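Local coordinates for NOL1/NOP2/sun family protein (Enterococcus faecium, PDB 3M4X) that probably methylates cytosine in ribosomal RNA, with S-adenosylmethionine as the methyl donor, and carries a C-terminal PUA-like domain that probably binds RNA, at residues 10-15 / 186-191; 331-336 / 380-385. All blocks are in the same frame, centred on the assembly; numbering follows the deposited sequence.

Contact 1. Residues 10-15 / 186-191; sequences QQFIKK and SGEGMF
The ring of F12 takes F191 on one face and the carboxylate of E188 at its edge. CE2 of F191 stands 3.7 Å above the F12 plane, over its centre, and the two rings form an edge-to-face pair with centroids 5.1 Å apart and planes at 60°. At the rim, OE1 of E188 lies near the F12 plane, 3.8 Å from CE1 of F12, and therefore faces aromatic C-H; the carboxylate is turned 82° to the ring. A face of F191 is met in turn by its own loop, where CA of E188 sits 3.7 Å above the plane, towards the rim.

F12 gets there because its CG is anti to the backbone N (chi1 174°), and the ring projects from helix 10-20 towards the loop. The carboxylate of E188 is buried, and both its oxygens are occupied: W201 NE1 binds OE2 and the backbone N of F237 binds OE1. These bonds hold the carboxylate in place beside the F12 edge. W201 also packs edge-to-face with F191, while F27, F28 and L31 of helix 24-33 pack round F12. The contact docks the N-terminal domain on the loop after strand 176-182 of the Rossmann-like methyltransferase domain, where segment 186-191 directly follows the Pro-Cys of motif IV, as in RNA cytosine-5 methyltransferases.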
ATOM      1  N   GLN A  10       3.867  28.316  18.928  1.00 71.89           N
ATOM      2  CA  GLN A  10       4.885  29.359  19.034  1.00 76.42           C
ATOM      3  C   GLN A  10       6.293  28.805  18.855  1.00 65.55           C
ATOM      4  O   GLN A  10       7.118  29.413  18.174  1.00 66.02           O
ATOM      5  CB  GLN A  10       4.784  30.102  20.376  1.00 89.38           C
ATOM      6  CG  GLN A  10       3.429  29.976  21.057  1.00102.53           C
ATOM      7  CD  GLN A  10       3.173  28.572  21.583  1.00108.83           C
ATOM      8  OE1 GLN A  10       3.876  28.097  22.477  1.00114.88           O
ATOM      9  NE2 GLN A  10       2.168  27.901  21.025  1.00105.03           N
ATOM     10  N   GLN A  11       6.567  27.655  19.463  1.00 60.24           N
ATOM     11  CA  GLN A  11       7.911  27.073  19.403  1.00 64.58           C
ATOM     12  C   GLN A  11       8.293  26.640  17.989  1.00 55.72           C
ATOM     13  O   GLN A  11       9.459  26.712  17.596  1.00 54.60           O
ATOM     14  CB  GLN A  11       8.038  25.896  20.372  1.00 71.61           C
ATOM     15  CG  GLN A  11       7.839  26.282  21.825  1.00 76.88           C
ATOM     16  CD  GLN A  11       8.649  27.499  22.216  1.00 83.77           C
ATOM     17  OE1 GLN A  11       8.095  28.504  22.667  1.00 90.50           O
ATOM     18  NE2 GLN A  11       9.968  27.421  22.044  1.00 84.51           N
ATOM     19  N   PHE A  12       7.289  26.192  17.244  1.00 56.81           N
ATOM     20  CA  PHE A  12       7.421  25.794  15.848  1.00 52.56           C
ATOM     21  C   PHE A  12       7.718  27.008  14.969  1.00 53.01           C
ATOM     22  O   PHE A  12       8.616  26.976  14.127  1.00 50.75           O
ATOM     23  CB  PHE A  12       6.115  25.124  15.412  1.00 45.50           C
ATOM     24  CG  PHE A  12       6.048  24.796  13.948  1.00 48.17           C
ATOM     25  CD1 PHE A  12       6.575  23.604  13.464  1.00 45.05           C
ATOM     26  CD2 PHE A  12       5.439  25.664  13.059  1.00 47.81           C
ATOM     27  CE1 PHE A  12       6.502  23.298  12.118  1.00 48.71           C
ATOM     28  CE2 PHE A  12       5.368  25.363  11.712  1.00 48.59           C
ATOM     29  CZ  PHE A  12       5.900  24.179  11.240  1.00 48.46           C
ATOM     30  N   ILE A  13       6.945  28.072  15.176  1.00 53.05           N
ATOM     31  CA  ILE A  13       7.143  29.342  14.487  1.00 53.60           C
ATOM     32  C   ILE A  13       8.562  29.901  14.657  1.00 59.00           C
ATOM     33  O   ILE A  13       9.191  30.325  13.686  1.00 61.37           O
ATOM     34  CB  ILE A  13       6.073  30.375  14.943  1.00 63.09           C
ATOM     35  CG1 ILE A  13       4.690  29.916  14.482  1.00 63.74           C
ATOM     36  CG2 ILE A  13       6.367  31.763  14.404  1.00 58.22           C
ATOM     37  CD1 ILE A  13       3.561  30.835  14.885  1.00 67.10           C
ATOM     38  N   LYS A  14       9.075  29.890  15.884  1.00 61.93           N
ATOM     39  CA  LYS A  14      10.450  30.328  16.131  1.00 60.54           C
ATOM     40  C   LYS A  14      11.469  29.417  15.435  1.00 59.84           C
ATOM     41  O   LYS A  14      12.415  29.885  14.785  1.00 54.88           O
ATOM     42  CB  LYS A  14      10.754  30.373  17.636  1.00 71.22           C
ATOM     43  CG  LYS A  14       9.750  31.139  18.497  1.00 76.92           C
ATOM     44  CD  LYS A  14      10.298  31.349  19.917  1.00 80.70           C
ATOM     45  CE  LYS A  14       9.220  31.181  20.998  1.00 85.38           C
ATOM     46  NZ  LYS A  14       8.041  32.101  20.864  1.00 85.27           N
ATOM     47  N   LYS A  15      11.284  28.107  15.577  1.00 59.07           N
ATOM     48  CA  LYS A  15      12.230  27.152  15.006  1.00 57.25           C
ATOM     49  C   LYS A  15      12.396  27.427  13.517  1.00 50.26           C
ATOM     50  O   LYS A  15      13.511  27.584  13.024  1.00 48.48           O
ATOM     51  CB  LYS A  15      11.748  25.715  15.247  1.00 61.36           C
ATOM     52  CG  LYS A  15      12.706  24.603  14.784  1.00 55.55           C
ATOM     53  CD  LYS A  15      12.272  23.261  15.356  1.00 51.20           C
ATOM     54  CE  LYS A  15      13.277  22.150  15.056  1.00 56.48           C
ATOM     55  NZ  LYS A  15      13.337  21.837  13.604  1.00 60.76           N
ATOM     56  N   SER A 186       7.275  13.527  13.555  1.00 42.68           N
ATOM     57  CA  SER A 186       6.595  14.585  14.320  1.00 43.21           C
ATOM     58  C   SER A 186       5.313  15.115  13.671  1.00 48.89           C
ATOM     59  O   SER A 186       4.470  15.713  14.347  1.00 58.03           O
ATOM     60  CB  SER A 186       7.551  15.731  14.696  1.00 40.83           C
ATOM     61  OG  SER A 186       8.325  16.174  13.594  1.00 40.55           O
ATOM     62  N   GLY A 187       5.164  14.894  12.369  1.00 50.72           N
ATOM     63  CA  GLY A 187       3.905  15.172  11.694  1.00 50.51           C
ATOM     64  C   GLY A 187       3.609  16.637  11.421  1.00 49.17           C
ATOM     65  O   GLY A 187       2.459  17.073  11.487  1.00 53.59           O
ATOM     66  N   GLU A 188       4.645  17.403  11.104  1.00 48.34           N
ATOM     67  CA  GLU A 188       4.465  18.811  10.801  1.00 46.86           C
ATOM     68  C   GLU A 188       3.897  18.982   9.404  1.00 44.98           C
ATOM     69  O   GLU A 188       3.400  20.051   9.052  1.00 45.90           O
ATOM     70  CB  GLU A 188       5.781  19.565  10.959  1.00 43.50           C
ATOM     71  CG  GLU A 188       6.440  19.320  12.294  1.00 46.32           C
ATOM     72  CD  GLU A 188       7.889  19.760  12.306  1.00 52.50           C
ATOM     73  OE1 GLU A 188       8.400  20.134  11.229  1.00 51.19           O
ATOM     74  OE2 GLU A 188       8.514  19.738  13.389  1.00 61.35           O
ATOM     75  N   GLY A 189       3.962  17.911   8.620  1.00 46.53           N
ATOM     76  CA  GLY A 189       3.369  17.883   7.294  1.00 40.41           C
ATOM     77  C   GLY A 189       1.903  17.533   7.372  1.00 42.64           C
ATOM     78  O   GLY A 189       1.196  17.550   6.360  1.00 42.80           O
HETATM   79  N   MSE A 190       1.435  17.224   8.580  1.00 46.71           N
HETATM   80  CA  MSE A 190       0.028  16.888   8.797  1.00 45.13           C
HETATM   81  C   MSE A 190      -0.747  18.032   9.474  1.00 49.85           C
HETATM   82  O   MSE A 190      -1.934  17.888   9.780  1.00 55.24           O
HETATM   83  CB  MSE A 190      -0.104  15.609   9.634  1.00 45.06           C
HETATM   84  CG  MSE A 190       0.414  14.331   8.964  1.00 51.56           C
HETATM   85 SE   MSE A 190      -0.508  13.887   7.278  1.00 85.99          SE
HETATM   86  CE  MSE A 190       0.877  14.465   6.015  1.00142.67           C
ATOM     87  N   PHE A 191      -0.080  19.161   9.701  1.00 47.67           N
ATOM     88  CA  PHE A 191      -0.717  20.314  10.355  1.00 51.66           C
ATOM     89  C   PHE A 191      -2.010  20.810   9.669  1.00 55.96           C
ATOM     90  O   PHE A 191      -3.032  21.010  10.334  1.00 55.56           O
ATOM     91  CB  PHE A 191       0.274  21.471  10.498  1.00 48.70           C
ATOM     92  CG  PHE A 191       1.237  21.316  11.638  1.00 45.68           C
ATOM     93  CD1 PHE A 191       1.256  20.160  12.402  1.00 47.09           C
ATOM     94  CD2 PHE A 191       2.134  22.327  11.939  1.00 40.81           C
ATOM     95  CE1 PHE A 191       2.152  20.013  13.456  1.00 41.10           C
ATOM     96  CE2 PHE A 191       3.028  22.187  12.988  1.00 45.42           C
ATOM     97  CZ  PHE A 191       3.036  21.027  13.746  1.00 42.94           C
TER

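Contact 2. Residues 331-336 / 380-385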
ATOM      1  N   THR A 331     -10.155 -28.766  -7.086  1.00 52.81           N
ATOM      2  CA  THR A 331      -9.827 -29.095  -8.460  1.00 56.34           C
ATOM      3  C   THR A 331     -11.072 -28.939  -9.322  1.00 53.04           C
ATOM      4  O   THR A 331     -11.009 -28.407 -10.430  1.00 44.03           O
ATOM      5  CB  THR A 331      -9.202 -30.507  -8.569  1.00 62.47           C
ATOM      6  OG1 THR A 331      -7.911 -30.496  -7.932  1.00 62.05           O
ATOM      7  CG2 THR A 331      -9.042 -30.924 -10.026  1.00 56.38           C
ATOM      8  N   GLU A 332     -12.208 -29.379  -8.794  1.00 57.66           N
ATOM      9  CA  GLU A 332     -13.472 -29.197  -9.486  1.00 59.29           C
ATOM     10  C   GLU A 332     -13.626 -27.723  -9.805  1.00 56.04           C
ATOM     11  O   GLU A 332     -13.642 -27.334 -10.975  1.00 57.00           O
ATOM     12  CB  GLU A 332     -14.640 -29.672  -8.618  1.00 69.31           C
ATOM     13  CG  GLU A 332     -14.348 -30.949  -7.856  1.00 81.27           C
ATOM     14  CD  GLU A 332     -15.501 -31.935  -7.873  1.00 88.90           C
ATOM     15  OE1 GLU A 332     -16.622 -31.532  -8.253  1.00 94.53           O
ATOM     16  OE2 GLU A 332     -15.281 -33.113  -7.504  1.00 87.45           O
ATOM     17  N   PHE A 333     -13.716 -26.903  -8.758  1.00 51.22           N
ATOM     18  CA  PHE A 333     -13.930 -25.471  -8.936  1.00 41.35           C
ATOM     19  C   PHE A 333     -12.932 -24.862  -9.908  1.00 40.24           C
ATOM     20  O   PHE A 333     -13.310 -24.137 -10.833  1.00 45.66           O
ATOM     21  CB  PHE A 333     -13.885 -24.702  -7.604  1.00 42.85           C
ATOM     22  CG  PHE A 333     -13.920 -23.211  -7.789  1.00 43.24           C
ATOM     23  CD1 PHE A 333     -15.126 -22.546  -7.929  1.00 37.20           C
ATOM     24  CD2 PHE A 333     -12.746 -22.484  -7.879  1.00 40.86           C
ATOM     25  CE1 PHE A 333     -15.162 -21.186  -8.139  1.00 37.43           C
ATOM     26  CE2 PHE A 333     -12.776 -21.118  -8.085  1.00 38.92           C
ATOM     27  CZ  PHE A 333     -13.987 -20.469  -8.216  1.00 38.56           C
ATOM     28  N   SER A 334     -11.655 -25.146  -9.700  1.00 41.96           N
ATOM     29  CA  SER A 334     -10.621 -24.488 -10.484  1.00 47.93           C
ATOM     30  C   SER A 334     -10.712 -24.910 -11.938  1.00 52.91           C
ATOM     31  O   SER A 334     -10.201 -24.229 -12.826  1.00 55.61           O
ATOM     32  CB  SER A 334      -9.224 -24.774  -9.913  1.00 45.57           C
ATOM     33  OG  SER A 334      -8.934 -26.154  -9.941  1.00 56.87           O
ATOM     34  N   ASN A 335     -11.364 -26.045 -12.171  1.00 54.39           N
ATOM     35  CA  ASN A 335     -11.516 -26.577 -13.518  1.00 55.12           C
ATOM     36  C   ASN A 335     -12.606 -25.849 -14.308  1.00 56.92           C
ATOM     37  O   ASN A 335     -12.346 -25.347 -15.401  1.00 57.12           O
ATOM     38  CB  ASN A 335     -11.809 -28.083 -13.487  1.00 49.47           C
ATOM     39  CG  ASN A 335     -10.544 -28.933 -13.449  1.00 53.91           C
ATOM     40  OD1 ASN A 335      -9.450 -28.475 -13.788  1.00 55.46           O
ATOM     41  ND2 ASN A 335     -10.697 -30.189 -13.045  1.00 56.85           N
ATOM     42  N   ASP A 336     -13.825 -25.801 -13.771  1.00 57.29           N
ATOM     43  CA  ASP A 336     -14.904 -25.137 -14.494  1.00 65.12           C
ATOM     44  C   ASP A 336     -14.826 -23.615 -14.379  1.00 60.75           C
ATOM     45  O   ASP A 336     -15.495 -22.888 -15.118  1.00 60.68           O
ATOM     46  CB  ASP A 336     -16.297 -25.687 -14.132  1.00 76.86           C
ATOM     47  CG  ASP A 336     -16.687 -25.444 -12.687  1.00 84.42           C
ATOM     48  OD1 ASP A 336     -16.519 -24.308 -12.191  1.00 89.79           O
ATOM     49  OD2 ASP A 336     -17.198 -26.396 -12.058  1.00 86.38           O
ATOM     50  N   ASN A 380     -19.064 -30.113   2.796  1.00 90.95           N
ATOM     51  CA  ASN A 380     -18.947 -30.797   1.506  1.00 93.18           C
ATOM     52  C   ASN A 380     -18.791 -29.864   0.304  1.00 88.62           C
ATOM     53  O   ASN A 380     -19.180 -30.216  -0.810  1.00 87.04           O
ATOM     54  CB  ASN A 380     -20.152 -31.718   1.278  1.00100.97           C
ATOM     55  CG  ASN A 380     -20.385 -32.677   2.430  1.00106.63           C
ATOM     56  OD1 ASN A 380     -19.454 -33.043   3.149  1.00106.96           O
ATOM     57  ND2 ASN A 380     -21.635 -33.091   2.609  1.00109.03           N
ATOM     58  N   ARG A 381     -18.214 -28.687   0.519  1.00 83.73           N
ATOM     59  CA  ARG A 381     -18.162 -27.683  -0.538  1.00 78.51           C
ATOM     60  C   ARG A 381     -16.962 -26.737  -0.432  1.00 74.75           C
ATOM     61  O   ARG A 381     -16.428 -26.493   0.658  1.00 73.57           O
ATOM     62  CB  ARG A 381     -19.451 -26.858  -0.525  1.00 74.47           C
ATOM     63  CG  ARG A 381     -19.612 -26.072   0.761  1.00 76.61           C
ATOM     64  CD  ARG A 381     -20.941 -25.360   0.878  1.00 77.41           C
ATOM     65  NE  ARG A 381     -21.052 -24.722   2.187  1.00 83.19           N
ATOM     66  CZ  ARG A 381     -22.172 -24.210   2.684  1.00 90.03           C
ATOM     67  NH1 ARG A 381     -23.294 -24.260   1.982  1.00 95.88           N
ATOM     68  NH2 ARG A 381     -22.172 -23.651   3.888  1.00 89.99           N
ATOM     69  N   PHE A 382     -16.549 -26.212  -1.581  1.00 68.19           N
ATOM     70  CA  PHE A 382     -15.587 -25.120  -1.637  1.00 61.16           C
ATOM     71  C   PHE A 382     -16.267 -23.848  -2.139  1.00 57.86           C
ATOM     72  O   PHE A 382     -16.997 -23.881  -3.128  1.00 56.42           O
ATOM     73  CB  PHE A 382     -14.414 -25.467  -2.550  1.00 51.88           C
ATOM     74  CG  PHE A 382     -13.496 -24.304  -2.820  1.00 48.10           C
ATOM     75  CD1 PHE A 382     -12.457 -24.009  -1.956  1.00 43.10           C
ATOM     76  CD2 PHE A 382     -13.685 -23.495  -3.937  1.00 41.15           C
ATOM     77  CE1 PHE A 382     -11.616 -22.926  -2.206  1.00 46.89           C
ATOM     78  CE2 PHE A 382     -12.851 -22.432  -4.192  1.00 39.12           C
ATOM     79  CZ  PHE A 382     -11.815 -22.141  -3.328  1.00 42.60           C
ATOM     80  N   GLU A 383     -16.020 -22.734  -1.457  1.00 48.28           N
ATOM     81  CA  GLU A 383     -16.598 -21.461  -1.854  1.00 47.07           C
ATOM     82  C   GLU A 383     -15.505 -20.460  -2.210  1.00 43.35           C
ATOM     83  O   GLU A 383     -14.632 -20.182  -1.405  1.00 47.15           O
ATOM     84  CB  GLU A 383     -17.495 -20.920  -0.745  1.00 49.67           C
ATOM     85  CG  GLU A 383     -18.660 -21.845  -0.421  1.00 59.28           C
ATOM     86  CD  GLU A 383     -19.693 -21.204   0.493  1.00 67.17           C
ATOM     87  OE1 GLU A 383     -19.371 -20.184   1.147  1.00 69.83           O
ATOM     88  OE2 GLU A 383     -20.830 -21.724   0.555  1.00 68.19           O
ATOM     89  N   PRO A 384     -15.549 -19.928  -3.436  1.00 40.15           N
ATOM     90  CA  PRO A 384     -14.534 -18.995  -3.923  1.00 36.85           C
ATOM     91  C   PRO A 384     -14.633 -17.692  -3.125  1.00 37.98           C
ATOM     92  O   PRO A 384     -15.705 -17.365  -2.600  1.00 33.10           O
ATOM     93  CB  PRO A 384     -14.950 -18.739  -5.382  1.00 37.98           C
ATOM     94  CG  PRO A 384     -16.118 -19.646  -5.646  1.00 42.03           C
ATOM     95  CD  PRO A 384     -16.702 -20.024  -4.344  1.00 37.79           C
ATOM     96  N   SER A 385     -13.537 -16.945  -3.052  1.00 33.65           N
ATOM     97  CA  SER A 385     -13.489 -15.766  -2.192  1.00 38.51           C
ATOM     98  C   SER A 385     -13.651 -14.446  -2.937  1.00 38.71           C
ATOM     99  O   SER A 385     -13.467 -14.355  -4.155  1.00 31.30           O
ATOM    100  CB  SER A 385     -12.156 -15.720  -1.465  1.00 36.79           C
ATOM    101  OG  SER A 385     -11.130 -15.514  -2.418  1.00 36.86           O
TER
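F333 on helix 324-336 and F382 on strand 381-384 form the closest CA pair, 7.5 Å apart. The strand is an outermost one of an antiparallel four-stranded sheet, and its alternation sets the chemistry: F382 and P384 point to the helix, whereas E383 points away. With F333 CG anti to its backbone N (chi1 172°), the ring is carried towards the strand, where F382 covers one face. CE2 of F382 lies 3.6 Å above the F333 ring plane, offset to the rim, and reaches CD2 of F333 at 3.7 Å. The ring planes are inclined at 51°. Both segments lie in the region matching the first C-terminal (pre-PUA) domain of RsmF, in which helix 324-336 packs on the sheet. P384 borders the same F333 ring, but is modelled too close to it for the details to be trusted. F437 of strand 433-441 touches both F333 and P384, and W330 meets F382 edge-to-face. On the other side of the strand, R381 and E383 attract by charge alone, E383 OE2 lying out of the guanidinium plane. S385 then N-caps helix 386-390, its OG bound to the backbone N of L388.

Overall arrangement
Contacts 1 and 2 show how one residue type, phenylalanine from a helix, meets different surroundings in two places. Both are buried, yet each lies far out from the centre of the chain, on opposite sides of it, with centres 55 Å apart and nearest atoms about 33 Å apart; they share no helix or strand. Contact 1 spans 171 residues of sequence and joins two family regions, helix to loop, mixing aromatic packing with a buried carboxylate tied to neighbouring N-H groups. Contact 2 is local, closing 44 residues within one C-terminal region, helix to edge strand, and its interface is purely apolar.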